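Local coordinates for laccase (Uncultured bacterium, PDB 4F7K), which probably oxidises phenolic and related substrates with oxygen as electron acceptor, as a multicopper oxidase of the laccase class from a marine microbial metagenome, at residues Asn345-Arg348 with Phe349-Ile353; Cys400-Leu403 with Gly404-Ala407. All blocks are in the same frame, centred on the assembly; numbering follows the deposited sequence.

Interaction 1 (Asn345-Arg348 with Phe349-Ile353)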
loop_
_atom_site.group_PDB
_atom_site.type_symbol
_atom_site.label_atom_id
_atom_site.label_comp_id
_atom_site.label_asym_id
_atom_site.label_seq_id
_atom_site.Cartn_x
_atom_site.Cartn_y
_atom_site.Cartn_z
ATOM N N ASN A 345 3.028 -13.806 -17.074
ATOM C CA ASN A 345 1.568 -13.820 -16.993
ATOM C C ASN A 345 0.941 -14.258 -18.311
ATOM O O ASN A 345 0.696 -13.427 -19.175
ATOM C CB ASN A 345 1.033 -12.436 -16.598
ATOM C CG ASN A 345 -0.470 -12.449 -16.296
ATOM O OD1 ASN A 345 -1.149 -13.468 -16.441
ATOM N ND2 ASN A 345 -0.987 -11.308 -15.880
ATOM N N ASP A 346 0.677 -15.553 -18.464
ATOM C CA ASP A 346 -0.015 -16.052 -19.651
ATOM C C ASP A 346 -1.515 -16.320 -19.443
ATOM O O ASP A 346 -2.086 -17.200 -20.102
ATOM C CB ASP A 346 0.703 -17.289 -20.230
ATOM C CG ASP A 346 1.016 -18.348 -19.168
ATOM O OD1 ASP A 346 0.650 -18.147 -17.976
ATOM O OD2 ASP A 346 1.644 -19.374 -19.527
ATOM N N THR A 347 -2.137 -15.560 -18.534
ATOM C CA THR A 347 -3.586 -15.554 -18.317
ATOM C C THR A 347 -4.188 -14.310 -18.975
ATOM O O THR A 347 -3.448 -13.447 -19.426
ATOM C CB THR A 347 -3.948 -15.479 -16.805
ATOM O OG1 THR A 347 -3.691 -14.159 -16.298
ATOM C CG2 THR A 347 -3.143 -16.491 -15.993
ATOM N N ARG A 348 -5.520 -14.225 -19.005
ATOM C CA ARG A 348 -6.253 -13.011 -19.467
ATOM C C ARG A 348 -6.428 -11.886 -18.428
ATOM O O ARG A 348 -6.946 -10.805 -18.737
ATOM C CB ARG A 348 -7.615 -13.399 -20.034
ATOM C CG ARG A 348 -7.533 -14.303 -21.257
ATOM C CD ARG A 348 -8.859 -15.033 -21.468
ATOM N NE ARG A 348 -9.980 -14.112 -21.668
ATOM C CZ ARG A 348 -10.155 -13.355 -22.757
ATOM N NH1 ARG A 348 -9.283 -13.384 -23.760
ATOM N NH2 ARG A 348 -11.207 -12.557 -22.848
ATOM N N PHE A 349 -5.950 -12.125 -17.210
ATOM C CA PHE A 349 -6.099 -11.159 -16.130
ATOM C C PHE A 349 -4.763 -10.701 -15.546
ATOM O O PHE A 349 -3.844 -11.522 -15.331
ATOM C CB PHE A 349 -7.040 -11.709 -15.056
ATOM C CG PHE A 349 -8.466 -11.772 -15.501
ATOM C CD1 PHE A 349 -9.351 -10.746 -15.189
ATOM C CD2 PHE A 349 -8.923 -12.833 -16.277
ATOM C CE1 PHE A 349 -10.688 -10.801 -15.640
ATOM C CE2 PHE A 349 -10.262 -12.884 -16.725
ATOM C CZ PHE A 349 -11.126 -11.874 -16.400
ATOM N N PRO A 350 -4.635 -9.392 -15.308
ATOM C CA PRO A 350 -3.448 -8.823 -14.631
ATOM C C PRO A 350 -3.307 -9.408 -13.224
ATOM O O PRO A 350 -4.327 -9.698 -12.590
ATOM C CB PRO A 350 -3.781 -7.330 -14.541
ATOM C CG PRO A 350 -5.306 -7.280 -14.681
ATOM C CD PRO A 350 -5.639 -8.359 -15.624
ATOM N N HIS A 351 -2.068 -9.617 -12.783
ATOM C CA HIS A 351 -1.792 -10.130 -11.463
ATOM C C HIS A 351 -1.007 -9.104 -10.690
ATOM O O HIS A 351 -0.087 -8.500 -11.242
ATOM C CB HIS A 351 -0.915 -11.381 -11.516
ATOM C CG HIS A 351 -1.644 -12.628 -11.883
ATOM N ND1 HIS A 351 -2.336 -12.761 -13.070
ATOM C CD2 HIS A 351 -1.775 -13.809 -11.232
ATOM C CE1 HIS A 351 -2.874 -13.969 -13.133
ATOM N NE2 HIS A 351 -2.539 -14.630 -12.037
ATOM N N GLY A 352 -1.385 -8.902 -9.428
ATOM C CA GLY A 352 -0.613 -8.100 -8.510
ATOM C C GLY A 352 0.438 -8.977 -7.838
ATOM O O GLY A 352 0.142 -10.088 -7.402
ATOM N N ILE A 353 1.656 -8.511 -7.754
ATOM C CA ILE A 353 2.746 -9.349 -7.214
ATOM C C ILE A 353 3.408 -8.662 -6.046
ATOM O O ILE A 353 3.944 -7.578 -6.204
ATOM C CB ILE A 353 3.833 -9.548 -8.291
ATOM C CG1 ILE A 353 3.189 -10.052 -9.603
ATOM C CG2 ILE A 353 5.010 -10.427 -7.782
ATOM C CD1 ILE A 353 3.096 -11.606 -9.731
#
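Asn-345 and His-351 both bond to the backbone carbonyl of Phe-349, closing a compact turn. Asn-345 ND2 gives Phe-349 O a nearly straight hydrogen bond of 2.9 Å, with the oxygen lying in the amide plane. His-351 ND1 gives the same oxygen a second bond of 3.0 Å. The two donors reach Phe-349 O from opposite faces of the carbonyl plane. The imidazole stands steeply to the amide, with the planes 80° apart.

The other end of the amide organises the turn before the strand. Asn-345 OD1 accepts from Thr-347 N at 3.1 Å, which makes an Asx turn. It also accepts from Thr-347 OG1 at 2.6 Å, in the carbonyl plane and on a lone pair. With OG1 placed between its backbone N and carbonyl carbon (chi1 73°), Thr-347 can also accept from Phe-349 N at 3.2 Å. The hydroxyl meets the edge of the His-351 ring, with OG1 3.3 Å from CE1. Both ends of the Asn-345 amide are thus bonded, which would fix its rotation. The amide and the imidazole form the buried, tightly packed part of the contact.

The other side is loose. Arg-348 is exposed: its CB lies 4.0 Å from Phe-349 CD2, while the rest of its bent chain leads away from the turn.

The loop joins strand 337-344 to strand 351-355. Asn-345 ND2 also bonds to Val-378 O, and the Asn-345 backbone pairs with Glu-382. His-351 then enters its sheet with backbone bonds to Val-378, and both Phe-349 and His-351 pack on Met-402 of strand 395-402.

Interaction 2 (Cys400-Leu403 with Gly404-Ala407)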
loop_
_atom_site.group_PDB
_atom_site.type_symbol
_atom_site.label_atom_id
_atom_site.label_comp_id
_atom_site.label_asym_id
_atom_site.label_seq_id
_atom_site.Cartn_x
_atom_site.Cartn_y
_atom_site.Cartn_z
ATOM N N CYS A 400 1.249 -13.728 -5.550
ATOM C CA CYS A 400 0.724 -13.315 -6.842
ATOM C C CYS A 400 -0.786 -13.414 -6.810
ATOM O O CYS A 400 -1.342 -14.504 -6.628
ATOM C CB CYS A 400 1.307 -14.170 -7.964
ATOM S SG CYS A 400 3.142 -14.159 -7.927
ATOM N N HIS A 401 -1.454 -12.280 -6.948
ATOM C CA HIS A 401 -2.919 -12.258 -6.884
ATOM C C HIS A 401 -3.494 -11.913 -8.243
ATOM O O HIS A 401 -3.202 -10.844 -8.784
ATOM C CB HIS A 401 -3.417 -11.246 -5.844
ATOM C CG HIS A 401 -4.911 -11.099 -5.801
ATOM N ND1 HIS A 401 -5.743 -12.065 -5.273
ATOM C CD2 HIS A 401 -5.719 -10.082 -6.189
ATOM C CE1 HIS A 401 -6.997 -11.653 -5.348
ATOM N NE2 HIS A 401 -7.010 -10.455 -5.905
ATOM N N MET A 402 -4.316 -12.818 -8.768
ATOM C CA MET A 402 -5.113 -12.542 -9.947
ATOM C C MET A 402 -6.275 -11.569 -9.615
ATOM O O MET A 402 -7.172 -11.874 -8.807
ATOM C CB MET A 402 -5.629 -13.841 -10.596
ATOM C CG MET A 402 -6.304 -13.630 -12.014
ATOM S SD MET A 402 -6.767 -15.253 -12.761
ATOM C CE MET A 402 -7.773 -14.773 -14.122
ATOM N N LEU A 403 -6.226 -10.405 -10.246
ATOM C CA LEU A 403 -7.213 -9.369 -10.021
ATOM C C LEU A 403 -8.625 -9.868 -10.379
ATOM O O LEU A 403 -8.845 -10.440 -11.453
ATOM C CB LEU A 403 -6.846 -8.110 -10.800
ATOM C CG LEU A 403 -5.937 -7.097 -10.057
ATOM C CD1 LEU A 403 -4.547 -7.607 -9.717
ATOM C CD2 LEU A 403 -5.848 -5.770 -10.789
ATOM N N GLY A 404 -9.559 -9.688 -9.449
ATOM C CA GLY A 404 -10.948 -9.999 -9.699
ATOM C C GLY A 404 -11.245 -11.437 -9.369
ATOM O O GLY A 404 -12.338 -11.930 -9.619
ATOM N N HIS A 405 -10.263 -12.122 -8.821
ATOM C CA HIS A 405 -10.406 -13.535 -8.590
ATOM C C HIS A 405 -10.133 -13.899 -7.142
ATOM O O HIS A 405 -9.257 -13.335 -6.483
ATOM C CB HIS A 405 -9.555 -14.337 -9.588
ATOM C CG HIS A 405 -10.068 -14.254 -10.996
ATOM N ND1 HIS A 405 -9.949 -13.115 -11.767
ATOM C CD2 HIS A 405 -10.743 -15.152 -11.755
ATOM C CE1 HIS A 405 -10.516 -13.321 -12.943
ATOM N NE2 HIS A 405 -10.997 -14.550 -12.966
ATOM N N GLN A 406 -10.912 -14.852 -6.661
ATOM C CA GLN A 406 -10.795 -15.335 -5.308
ATOM C C GLN A 406 -9.642 -16.309 -5.218
ATOM O O GLN A 406 -9.736 -17.447 -5.652
ATOM C CB GLN A 406 -12.090 -16.012 -4.895
ATOM C CG GLN A 406 -13.032 -15.099 -4.177
ATOM C CD GLN A 406 -12.557 -14.810 -2.787
ATOM O OE1 GLN A 406 -11.450 -15.187 -2.420
ATOM N NE2 GLN A 406 -13.387 -14.142 -1.998
ATOM N N ALA A 407 -8.548 -15.836 -4.653
ATOM C CA ALA A 407 -7.348 -16.627 -4.469
ATOM C C ALA A 407 -7.390 -17.233 -3.081
ATOM O O ALA A 407 -8.409 -17.170 -2.399
ATOM C CB ALA A 407 -6.122 -15.745 -4.517
#
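Leu-403 O receives a hydrogen bond of 2.9 Å from His-405 ND1. The bond is fairly straight, and the oxygen lies in the ring plane, but the donor sits above the carbonyl plane. The contact belongs to a type II beta turn from Met-402 to His-405, at the end of strand 395-402. The sequence matches the His-Cys-His motif of multicopper oxidases, which in relatives supplies ligands to the type 1 and type 3 coppers.

The turn is closed by His-405 N, which bonds to Met-402 O at 3.1 Å. Gly-404 takes the third position with phi 88°, the positive value this turn calls for.

Met-402 lies across one face of the His-405 ring. Its chain is extended, with CG opposite the backbone N (chi1 -170°), and this carries the thioether over the imidazole. CE makes a CH-pi contact 3.4 Å from the ring centroid, offset toward the rim. Met-402 SD adds a Met-aromatic contact, 3.9 Å from the centroid of the His-405 ring. One bond in the ring plane and packing on one face thus limit how the His-405 ring can turn.

On the strand side, His-401 is buried. Its NE2 bonds to Asp-194 OD1, which also accepts from Gly-404 N. His-401 ND1 has no polar partner in the model; Ala-407 CB sits at that ring edge, 3.8 Å from ND1.

How the interactions relate
Interactions 1 and 2 reach neighbouring strands of one sheet, 351-355 and 395-402, with their centres about 9 Å apart. Backbone bonds join them: Gly-352 N to His-401 O at 2.7 Å and Pro-350 O to Leu-403 N at 3.1 Å, both probable. Next to them, the rings of Phe-349 and His-405 meet edge-to-face. In related laccases the residues matching His-351, Cys-400 and His-405 bind the type 1 copper. As modelled they are spread apart: His-351 ND1 is 7.7 Å from His-405 ND1, and Cys-400 SG is 13.7 Å from His-405 ND1. Those atoms could not share one metal ion in this conformation.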